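Local atomic coordinates of acyl-coenzyme A oxidase 3 (Yarrowia lipolytica, PDB entry 5YS9), a protein that uses FAD to oxidise acyl-CoA esters of different chain lengths to trans-2-enoyl-CoA, passing the electrons to oxygen to form hydrogen peroxide in peroxisomal beta-oxidation. Residues W417-I422 with A446-Q451; H111-M116 with S317-T322; Y363-A368 with A413-T418. All coordinates share one frame; numbering follows the deposited sequence.

Contact 1 (W417-I422 with A446-Q451). With FAD (flavin-adenine dinucleotide), chain C.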
loop_
_atom_site.group_PDB
_atom_site.type_symbol
_atom_site.label_atom_id
_atom_site.label_comp_id
_atom_site.label_asym_id
_atom_site.label_seq_id
_atom_site.Cartn_x
_atom_site.Cartn_y
_atom_site.Cartn_z
ATOM N N TRP A 417 0.416 5.825 -9.024
ATOM C CA TRP A 417 0.163 4.473 -8.518
ATOM C C TRP A 417 1.412 3.571 -8.516
ATOM O O TRP A 417 1.649 2.826 -7.560
ATOM C CB TRP A 417 -0.921 3.755 -9.317
ATOM C CG TRP A 417 -2.328 4.021 -8.939
ATOM C CD1 TRP A 417 -2.857 4.231 -7.666
ATOM C CD2 TRP A 417 -3.417 4.070 -9.830
ATOM N NE1 TRP A 417 -4.209 4.418 -7.745
ATOM C CE2 TRP A 417 -4.588 4.298 -9.057
ATOM C CE3 TRP A 417 -3.535 3.934 -11.221
ATOM C CZ2 TRP A 417 -5.856 4.395 -9.637
ATOM C CZ3 TRP A 417 -4.815 4.025 -11.792
ATOM C CH2 TRP A 417 -5.945 4.261 -10.996
ATOM N N THR A 418 2.187 3.634 -9.587
ATOM C CA THR A 418 3.378 2.848 -9.689
ATOM C C THR A 418 4.399 3.217 -8.600
ATOM O O THR A 418 4.967 2.315 -7.995
ATOM C CB THR A 418 3.990 2.939 -11.096
ATOM O OG1 THR A 418 3.115 2.271 -12.011
ATOM C CG2 THR A 418 5.331 2.213 -11.138
ATOM N N CYS A 419 4.589 4.518 -8.336
ATOM C CA CYS A 419 5.467 4.952 -7.280
ATOM C C CYS A 419 5.029 4.346 -5.928
ATOM O O CYS A 419 5.865 3.880 -5.158
ATOM C CB CYS A 419 5.595 6.505 -7.209
ATOM S SG CYS A 419 6.634 7.112 -5.821
ATOM N N ALA A 420 3.724 4.353 -5.667
ATOM C CA ALA A 420 3.174 3.717 -4.477
ATOM C C ALA A 420 3.537 2.255 -4.448
ATOM O O ALA A 420 3.992 1.761 -3.438
ATOM C CB ALA A 420 1.657 3.923 -4.374
ATOM N N ASN A 421 3.364 1.560 -5.562
ATOM C CA ASN A 421 3.613 0.123 -5.562
ATOM C C ASN A 421 5.087 -0.187 -5.291
ATOM O O ASN A 421 5.398 -1.227 -4.725
ATOM C CB ASN A 421 3.193 -0.502 -6.900
ATOM C CG ASN A 421 1.719 -0.338 -7.185
ATOM O OD1 ASN A 421 0.911 -0.245 -6.263
ATOM N ND2 ASN A 421 1.359 -0.307 -8.472
ATOM N N ILE A 422 5.975 0.690 -5.767
ATOM C CA ILE A 422 7.414 0.491 -5.669
ATOM C C ILE A 422 7.861 0.675 -4.223
ATOM O O ILE A 422 8.631 -0.130 -3.675
ATOM C CB ILE A 422 8.201 1.477 -6.579
ATOM C CG1 ILE A 422 8.036 1.105 -8.066
ATOM C CG2 ILE A 422 9.694 1.495 -6.195
ATOM C CD1 ILE A 422 8.669 2.101 -9.027
ATOM N N ALA A 446 2.861 6.428 3.333
ATOM C CA ALA A 446 1.800 7.252 3.909
ATOM C C ALA A 446 1.806 8.636 3.347
ATOM O O ALA A 446 0.759 9.199 3.129
ATOM C CB ALA A 446 1.971 7.336 5.425
ATOM N N ASP A 447 2.973 9.242 3.214
ATOM C CA ASP A 447 3.084 10.549 2.584
ATOM C C ASP A 447 2.779 10.573 1.086
ATOM O O ASP A 447 2.158 11.489 0.592
ATOM C CB ASP A 447 4.451 11.171 2.852
ATOM C CG ASP A 447 4.649 11.564 4.290
ATOM O OD1 ASP A 447 3.700 11.536 5.067
ATOM O OD2 ASP A 447 5.774 11.901 4.656
ATOM N N TRP A 448 3.258 9.576 0.362
ATOM C CA TRP A 448 3.098 9.545 -1.088
ATOM C C TRP A 448 1.671 9.432 -1.590
ATOM O O TRP A 448 1.311 10.018 -2.583
ATOM C CB TRP A 448 3.952 8.458 -1.741
ATOM C CG TRP A 448 3.770 8.434 -3.232
ATOM C CD1 TRP A 448 2.996 7.588 -3.932
ATOM C CD2 TRP A 448 4.289 9.368 -4.168
ATOM N NE1 TRP A 448 3.024 7.902 -5.248
ATOM C CE2 TRP A 448 3.818 8.997 -5.425
ATOM C CE3 TRP A 448 5.134 10.466 -4.067
ATOM C CZ2 TRP A 448 4.163 9.677 -6.572
ATOM C CZ3 TRP A 448 5.473 11.137 -5.204
ATOM C CH2 TRP A 448 4.988 10.750 -6.436
ATOM N N VAL A 449 0.887 8.635 -0.907
ATOM C CA VAL A 449 -0.326 8.059 -1.422
ATOM C C VAL A 449 -1.399 9.086 -1.825
ATOM O O VAL A 449 -2.201 8.835 -2.700
ATOM C CB VAL A 449 -0.786 6.939 -0.474
ATOM C CG1 VAL A 449 -2.128 7.182 0.164
ATOM C CG2 VAL A 449 -0.675 5.589 -1.137
ATOM N N VAL A 450 -1.394 10.241 -1.189
ATOM C CA VAL A 450 -2.346 11.283 -1.503
ATOM C C VAL A 450 -2.214 11.776 -2.949
ATOM O O VAL A 450 -3.163 12.274 -3.508
ATOM C CB VAL A 450 -2.283 12.442 -0.482
ATOM C CG1 VAL A 450 -0.896 13.045 -0.413
ATOM C CG2 VAL A 450 -3.322 13.492 -0.794
ATOM N N GLN A 451 -1.048 11.592 -3.548
ATOM C CA GLN A 451 -0.764 12.010 -4.916
ATOM C C GLN A 451 -1.729 11.353 -5.891
ATOM O O GLN A 451 -2.008 11.872 -6.947
ATOM C CB GLN A 451 0.653 11.608 -5.308
ATOM C CG GLN A 451 1.756 12.334 -4.580
ATOM C CD GLN A 451 2.353 13.446 -5.392
ATOM O OE1 GLN A 451 1.885 14.563 -5.363
ATOM N NE2 GLN A 451 3.394 13.143 -6.119
HETATM P PA FAD C . -14.536 12.438 -4.999
HETATM O O1A FAD C . -15.880 12.535 -4.386
HETATM O O2A FAD C . -14.214 13.198 -6.228
HETATM O O5B FAD C . -14.339 10.911 -5.354
HETATM C C5B FAD C . -14.412 9.929 -4.334
HETATM C C4B FAD C . -14.290 8.534 -4.914
HETATM O O4B FAD C . -15.344 8.312 -5.843
HETATM C C3B FAD C . -12.999 8.384 -5.673
HETATM O O3B FAD C . -12.469 7.093 -5.449
HETATM C C2B FAD C . -13.394 8.452 -7.115
HETATM O O2B FAD C . -12.601 7.547 -7.858
HETATM C C1B FAD C . -14.840 8.027 -7.134
HETATM N N9A FAD C . -15.509 8.798 -8.200
HETATM C C8A FAD C . -15.774 10.110 -8.206
HETATM N N7A FAD C . -16.365 10.468 -9.357
HETATM C C5A FAD C . -16.482 9.375 -10.109
HETATM C C6A FAD C . -17.015 9.051 -11.439
HETATM N N6A FAD C . -17.562 9.996 -12.220
HETATM N N1A FAD C . -16.934 7.775 -11.846
HETATM C C2A FAD C . -16.391 6.823 -11.081
HETATM N N3A FAD C . -15.890 7.047 -9.871
HETATM C C4A FAD C . -15.910 8.276 -9.343
HETATM N N1 FAD C . -8.074 20.633 -2.082
HETATM C C2 FAD C . -7.863 21.953 -2.192
HETATM O O2 FAD C . -8.619 22.625 -2.886
HETATM N N3 FAD C . -6.865 22.582 -1.591
HETATM C C4 FAD C . -6.002 21.944 -0.832
HETATM O O4 FAD C . -5.096 22.556 -0.284
HETATM C C4X FAD C . -6.158 20.501 -0.652
HETATM N N5 FAD C . -5.320 19.808 0.108
HETATM C C5X FAD C . -5.494 18.495 0.263
HETATM C C6 FAD C . -4.608 17.822 1.066
HETATM C C7 FAD C . -4.744 16.476 1.261
HETATM C C7M FAD C . -3.748 15.775 2.136
HETATM C C8 FAD C . -5.850 15.751 0.600
HETATM C C8M FAD C . -6.015 14.275 0.791
HETATM C C9 FAD C . -6.737 16.421 -0.216
HETATM C C9A FAD C . -6.602 17.775 -0.407
HETATM N N10 FAD C . -7.488 18.482 -1.228
HETATM C C10 FAD C . -7.282 19.859 -1.343
HETATM C "C1'" FAD C . -8.618 17.832 -1.889
HETATM C "C2'" FAD C . -8.295 16.971 -3.096
HETATM O "O2'" FAD C . -7.951 17.833 -4.168
HETATM C "C3'" FAD C . -9.534 16.145 -3.442
HETATM O "O3'" FAD C . -9.717 15.237 -2.371
HETATM C "C4'" FAD C . -9.523 15.323 -4.731
HETATM O "O4'" FAD C . -9.162 16.091 -5.871
HETATM C "C5'" FAD C . -10.907 14.798 -5.034
HETATM O "O5'" FAD C . -11.300 13.884 -4.036
HETATM P P FAD C . -12.735 13.931 -3.372
HETATM O O1P FAD C . -12.530 13.823 -1.913
HETATM O O2P FAD C . -13.485 15.073 -3.949
HETATM O O3P FAD C . -13.397 12.585 -3.882
#
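C419 lays its sulfur over the indole face of W448, with SG 3.6 Å from the centroid of the six-membered ring and 19° off the ring normal, the geometry of a Cys sulfur-aromatic contact. The nearest ring atom is CE2, 3.4 Å from SG. Both side chains reach across with their first branch anti to the backbone N (C419 chi1 177°, W448 chi1 180°), which brings sulfur and ring together between the segments.

The contact sets helix 391-428, part of the C-alpha1 helical bundle of the acyl-CoA oxidase fold, against segment 446-451. W448 NE1 donates a hydrogen bond to T416 O, one turn before A420, and this bond pins the pyrrole side of the indole and limits its rotation. Beside it, A420 CB packs 3.9 Å from W448 CD1, and the same methyl lies 4.3 Å from V449 CG2. All four touching residues are buried. Two residues beyond W448, V450 belongs to the FAD pocket and brings CG2 to 3.2 Å from C8M, a methyl of the flavin.

Contact 2 (H111-M116 with S317-T322)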
loop_
_atom_site.group_PDB
_atom_site.type_symbol
_atom_site.label_atom_id
_atom_site.label_comp_id
_atom_site.label_asym_id
_atom_site.label_seq_id
_atom_site.Cartn_x
_atom_site.Cartn_y
_atom_site.Cartn_z
ATOM N N HIS A 111 13.581 18.254 -2.509
ATOM C CA HIS A 111 13.326 18.295 -1.086
ATOM C C HIS A 111 12.206 17.337 -0.721
ATOM O O HIS A 111 12.171 16.869 0.415
ATOM C CB HIS A 111 12.921 19.717 -0.673
ATOM C CG HIS A 111 12.828 19.925 0.808
ATOM N ND1 HIS A 111 11.875 20.731 1.387
ATOM C CD2 HIS A 111 13.568 19.426 1.826
ATOM C CE1 HIS A 111 12.059 20.747 2.696
ATOM N NE2 HIS A 111 13.071 19.953 2.987
ATOM N N GLY A 112 11.294 17.107 -1.684
ATOM C CA GLY A 112 10.192 16.167 -1.571
ATOM C C GLY A 112 10.610 14.710 -1.547
ATOM O O GLY A 112 9.824 13.852 -1.210
ATOM N N ILE A 113 11.845 14.424 -1.914
ATOM C CA ILE A 113 12.417 13.087 -1.746
ATOM C C ILE A 113 12.489 12.657 -0.269
ATOM O O ILE A 113 12.337 11.491 0.039
ATOM C CB ILE A 113 13.821 13.002 -2.360
ATOM C CG1 ILE A 113 13.753 13.366 -3.853
ATOM C CG2 ILE A 113 14.415 11.598 -2.211
ATOM C CD1 ILE A 113 15.107 13.592 -4.530
ATOM N N VAL A 114 12.700 13.597 0.631
ATOM C CA VAL A 114 12.738 13.308 2.076
ATOM C C VAL A 114 11.791 14.080 2.986
ATOM O O VAL A 114 11.551 13.664 4.114
ATOM C CB VAL A 114 14.140 13.483 2.604
ATOM C CG1 VAL A 114 15.003 12.360 2.063
ATOM C CG2 VAL A 114 14.725 14.845 2.234
ATOM N N ASP A 115 11.191 15.162 2.511
ATOM C CA ASP A 115 10.188 15.883 3.320
ATOM C C ASP A 115 8.989 16.263 2.444
ATOM O O ASP A 115 8.961 17.284 1.806
ATOM C CB ASP A 115 10.871 17.101 3.994
ATOM C CG ASP A 115 9.993 17.766 5.015
ATOM O OD1 ASP A 115 8.826 17.348 5.072
ATOM O OD2 ASP A 115 10.457 18.706 5.723
ATOM N N MET A 116 8.002 15.402 2.379
ATOM C CA MET A 116 6.838 15.707 1.564
ATOM C C MET A 116 5.845 16.636 2.277
ATOM O O MET A 116 4.934 17.102 1.665
ATOM C CB MET A 116 6.160 14.430 1.148
ATOM C CG MET A 116 7.068 13.471 0.392
ATOM S SD MET A 116 6.239 12.024 -0.331
ATOM C CE MET A 116 7.352 10.773 0.308
ATOM N N SER A 317 10.635 7.310 -6.224
ATOM C CA SER A 317 10.894 5.906 -6.486
ATOM C C SER A 317 12.372 5.505 -6.430
ATOM O O SER A 317 12.685 4.444 -5.891
ATOM C CB SER A 317 10.317 5.482 -7.841
ATOM O OG SER A 317 8.912 5.468 -7.786
ATOM N N GLN A 318 13.241 6.336 -7.007
ATOM C CA GLN A 318 14.673 6.074 -7.076
ATOM C C GLN A 318 15.321 5.834 -5.694
ATOM O O GLN A 318 16.321 5.091 -5.549
ATOM C CB GLN A 318 15.386 7.225 -7.794
ATOM C CG GLN A 318 15.224 8.574 -7.105
ATOM C CD GLN A 318 16.050 9.706 -7.710
ATOM O OE1 GLN A 318 16.863 9.511 -8.578
ATOM N NE2 GLN A 318 15.835 10.892 -7.213
ATOM N N ARG A 319 14.757 6.474 -4.685
ATOM C CA ARG A 319 15.265 6.372 -3.325
ATOM C C ARG A 319 15.035 4.945 -2.821
ATOM O O ARG A 319 15.960 4.285 -2.351
ATOM C CB ARG A 319 14.549 7.390 -2.453
ATOM C CG ARG A 319 15.105 7.588 -1.048
ATOM C CD ARG A 319 14.128 8.414 -0.191
ATOM N NE ARG A 319 14.213 8.053 1.226
ATOM C CZ ARG A 319 13.355 8.420 2.173
ATOM N NH1 ARG A 319 12.289 9.159 1.894
ATOM N NH2 ARG A 319 13.575 8.006 3.419
ATOM N N PHE A 320 13.795 4.519 -2.852
ATOM C CA PHE A 320 13.414 3.209 -2.372
ATOM C C PHE A 320 13.916 2.024 -3.169
ATOM O O PHE A 320 14.290 1.015 -2.614
ATOM C CB PHE A 320 11.936 3.202 -2.025
ATOM C CG PHE A 320 11.621 4.197 -0.965
ATOM C CD1 PHE A 320 11.912 3.918 0.345
ATOM C CD2 PHE A 320 11.165 5.445 -1.288
ATOM C CE1 PHE A 320 11.680 4.843 1.323
ATOM C CE2 PHE A 320 10.940 6.380 -0.317
ATOM C CZ PHE A 320 11.200 6.077 0.993
ATOM N N ILE A 321 13.933 2.169 -4.476
ATOM C CA ILE A 321 14.529 1.170 -5.321
ATOM C C ILE A 321 16.013 1.071 -5.031
ATOM O O ILE A 321 16.569 -0.001 -5.071
ATOM C CB ILE A 321 14.213 1.375 -6.814
ATOM C CG1 ILE A 321 14.429 0.082 -7.575
ATOM C CG2 ILE A 321 15.086 2.441 -7.429
ATOM C CD1 ILE A 321 13.478 -1.022 -7.220
ATOM N N THR A 322 16.657 2.196 -4.774
ATOM C CA THR A 322 18.037 2.157 -4.342
ATOM C C THR A 322 18.232 1.501 -2.984
ATOM O O THR A 322 19.104 0.678 -2.825
ATOM C CB THR A 322 18.699 3.539 -4.367
ATOM O OG1 THR A 322 18.623 4.078 -5.675
ATOM C CG2 THR A 322 20.130 3.435 -4.002
#
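R319 leaves helix 300-330 with CG anti to its own backbone nitrogen (chi1 -170°), and the rest of its chain runs extended to NE, carrying the guanidinium over to the loop 111-116. Across from it, the chi1 of I113, -58°, leaves CG2 anti to the backbone N and beside the arginine stem, 3.8 Å from R319 CD, and sends CG1 and CD1 toward Q318. The isoleucine and arginine chains lie alongside each other, pointing opposite ways.

R319 NH1 donates a weak hydrogen bond to I113 O at 3.0 Å, with an N-H...O angle of 129°, far from straight. The firmer polar hold is outside the two segments, where R319 NE bonds I644 O. A further weak bond runs from NH2 to Y74 OH. The faces of the guanidinium are occupied as well. V114 CG1 lies 4.1 Å above one of them, toward the rim, and CZ of F320, the next residue along the helix, stands 3.3 Å above the other, over the centre. One regular bond and two weak ones, with both faces covered, probably limit how far the buried group can turn.

The second branch of I113 serves a different partner. Its CD1 comes to 3.9 Å from Q318 NE2, the two side chains crossing at about a right angle, and the amide nitrogen itself is hydrogen-bonded to F315 O.

The loop 111-116 joins helices 101-111 and 116-136 of the N-terminal region, and D115 sits at the N-cap of the second, its OD1 making a weak bond to G117 N. Against that turn comes helix 300-330 of the C-alpha1 region, which also packs on helix 391-428 through S317 and F320. The short helix 641-644 touches both partners, with F643 on I113, W642 on V114 and I644 on T322.

Contact 3 (Y363-A368 with A413-T418)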
loop_
_atom_site.group_PDB
_atom_site.type_symbol
_atom_site.label_atom_id
_atom_site.label_comp_id
_atom_site.label_asym_id
_atom_site.label_seq_id
_atom_site.Cartn_x
_atom_site.Cartn_y
_atom_site.Cartn_z
ATOM N N TYR A 363 13.281 4.490 -14.180
ATOM C CA TYR A 363 13.982 5.207 -15.236
ATOM C C TYR A 363 12.986 5.659 -16.282
ATOM O O TYR A 363 13.072 6.759 -16.794
ATOM C CB TYR A 363 14.993 4.298 -15.921
ATOM C CG TYR A 363 16.394 4.326 -15.370
ATOM C CD1 TYR A 363 16.651 3.973 -14.058
ATOM C CD2 TYR A 363 17.465 4.678 -16.170
ATOM C CE1 TYR A 363 17.930 3.987 -13.557
ATOM C CE2 TYR A 363 18.743 4.689 -15.672
ATOM C CZ TYR A 363 18.968 4.343 -14.368
ATOM O OH TYR A 363 20.241 4.356 -13.876
ATOM N N ALA A 364 12.048 4.776 -16.595
ATOM C CA ALA A 364 11.010 5.013 -17.580
ATOM C C ALA A 364 10.092 6.159 -17.196
ATOM O O ALA A 364 9.667 6.931 -18.038
ATOM C CB ALA A 364 10.207 3.750 -17.805
ATOM N N MET A 365 9.763 6.247 -15.922
ATOM C CA MET A 365 8.987 7.360 -15.437
ATOM C C MET A 365 9.697 8.660 -15.792
ATOM O O MET A 365 9.100 9.540 -16.390
ATOM C CB MET A 365 8.761 7.286 -13.947
ATOM C CG MET A 365 7.636 6.356 -13.507
ATOM S SD MET A 365 7.877 5.946 -11.769
ATOM C CE MET A 365 6.293 5.264 -11.533
ATOM N N LYS A 366 10.971 8.784 -15.463
ATOM C CA LYS A 366 11.676 10.021 -15.825
ATOM C C LYS A 366 11.647 10.327 -17.367
ATOM O O LYS A 366 11.392 11.454 -17.769
ATOM C CB LYS A 366 13.114 10.009 -15.253
ATOM C CG LYS A 366 13.852 11.341 -15.234
ATOM C CD LYS A 366 13.061 12.471 -14.532
ATOM C CE LYS A 366 13.928 13.715 -14.262
ATOM N NZ LYS A 366 14.647 14.115 -15.518
ATOM N N MET A 367 11.860 9.330 -18.216
ATOM C CA MET A 367 11.829 9.552 -19.663
ATOM C C MET A 367 10.456 10.034 -20.146
ATOM O O MET A 367 10.383 10.868 -21.043
ATOM C CB MET A 367 12.257 8.283 -20.425
ATOM C CG MET A 367 13.700 7.838 -20.177
ATOM S SD MET A 367 14.796 9.251 -20.337
ATOM C CE MET A 367 15.195 9.735 -18.651
ATOM N N ALA A 368 9.384 9.556 -19.534
ATOM C CA ALA A 368 8.051 10.043 -19.894
ATOM C C ALA A 368 7.776 11.499 -19.427
ATOM O O ALA A 368 7.128 12.277 -20.098
ATOM C CB ALA A 368 6.998 9.103 -19.385
ATOM N N ALA A 413 -1.739 9.414 -13.526
ATOM C CA ALA A 413 -2.440 8.363 -12.788
ATOM C C ALA A 413 -1.534 7.195 -12.505
ATOM O O ALA A 413 -1.318 6.860 -11.343
ATOM C CB ALA A 413 -3.682 7.883 -13.503
ATOM N N PHE A 414 -0.962 6.640 -13.571
ATOM C CA PHE A 414 -0.180 5.405 -13.473
ATOM C C PHE A 414 1.203 5.525 -12.839
ATOM O O PHE A 414 1.645 4.590 -12.163
ATOM C CB PHE A 414 -0.143 4.675 -14.835
ATOM C CG PHE A 414 -1.463 4.026 -15.165
ATOM C CD1 PHE A 414 -1.845 2.864 -14.512
ATOM C CD2 PHE A 414 -2.365 4.625 -16.058
ATOM C CE1 PHE A 414 -3.075 2.269 -14.776
ATOM C CE2 PHE A 414 -3.603 4.046 -16.331
ATOM C CZ PHE A 414 -3.969 2.870 -15.679
ATOM N N THR A 415 1.878 6.654 -13.050
ATOM C CA THR A 415 3.164 6.871 -12.445
ATOM C C THR A 415 2.983 7.144 -10.945
ATOM O O THR A 415 3.817 6.777 -10.136
ATOM C CB THR A 415 4.043 7.972 -13.146
ATOM O OG1 THR A 415 3.429 9.276 -13.092
ATOM C CG2 THR A 415 4.354 7.604 -14.564
ATOM N N THR A 416 1.893 7.781 -10.551
ATOM C CA THR A 416 1.665 7.935 -9.120
ATOM C C THR A 416 1.349 6.596 -8.465
ATOM O O THR A 416 1.995 6.259 -7.469
ATOM C CB THR A 416 0.682 9.056 -8.759
ATOM O OG1 THR A 416 -0.597 8.858 -9.367
ATOM C CG2 THR A 416 1.278 10.360 -9.197
ATOM N N TRP A 417 0.416 5.825 -9.024
ATOM C CA TRP A 417 0.163 4.473 -8.518
ATOM C C TRP A 417 1.412 3.571 -8.516
ATOM O O TRP A 417 1.649 2.826 -7.560
ATOM C CB TRP A 417 -0.921 3.755 -9.317
ATOM C CG TRP A 417 -2.328 4.021 -8.939
ATOM C CD1 TRP A 417 -2.857 4.231 -7.666
ATOM C CD2 TRP A 417 -3.417 4.070 -9.830
ATOM N NE1 TRP A 417 -4.209 4.418 -7.745
ATOM C CE2 TRP A 417 -4.588 4.298 -9.057
ATOM C CE3 TRP A 417 -3.535 3.934 -11.221
ATOM C CZ2 TRP A 417 -5.856 4.395 -9.637
ATOM C CZ3 TRP A 417 -4.815 4.025 -11.792
ATOM C CH2 TRP A 417 -5.945 4.261 -10.996
ATOM N N THR A 418 2.187 3.634 -9.587
ATOM C CA THR A 418 3.378 2.848 -9.689
ATOM C C THR A 418 4.399 3.217 -8.600
ATOM O O THR A 418 4.967 2.315 -7.995
ATOM C CB THR A 418 3.990 2.939 -11.096
ATOM O OG1 THR A 418 3.115 2.271 -12.011
ATOM C CG2 THR A 418 5.331 2.213 -11.138
#
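Two helices run antiparallel here, and their backbones come closest at M365 and T415, whose CA atoms are 6.6 Å apart. They are the consecutive long helices 349-385 and 391-428 of the C-alpha1 helical bundle, the part of the acyl-CoA oxidase fold that also includes helix 300-330.

M365 carries the contact. With CG anti to the carbonyl carbon (chi1 -81°), its extended chain reaches across from helix 349-385 to helix 391-428 and delivers the terminal methyl to it. There CE sits 3.2 Å from T415 O and also 3.2 Å from T418 CG2, a tight fit for a methyl group. Nearer the backbone, M365 CG meets T415 CG2 at 3.7 Å, and T415 is thereby touched along both the stem and the end of the methionine. T415 OG1 is hydrogen-bonded to L411 O on its own helix, and CG2 is the branch that meets M365. Replacing M365 by an alanine would probably open a gap between the two helices, leaving the methyls of T415 and T418 without the apolar chain that now bridges to them. S313 of helix 300-330 flanks this spot, touching M365 and giving T415 O a weak hydrogen bond.

T418 turns its methyl to M365 and its hydroxyl back to its own helix. OG1 donates to F414 O at 2.7 Å, tilted 31° from the carbonyl plane, and T418 N reaches the same oxygen from the opposite face of that plane.

Helix 391-428 ties contacts 1 and 3 together: their centres are 11 Å apart, they share W417 and T418, and M365 CE of contact 3 lies 3.7 Å from C419 N of contact 1. The centre of contact 2 is also 11 Å from that of contact 1, and S317 joins them, its OG being 3.4 Å from C419 SG; M116 SD approaches D447 CB at 3.7 Å. Contacts 2 and 3, about 14 Å between centres, still touch where S317 OG lies 4.1 Å from M365 SD. Of the three, contact 1 holds V450 of the FAD pocket, which spans two subunits: D457 and T163 of this chain and R354 and Q428 of the second subunit also bind the cofactor.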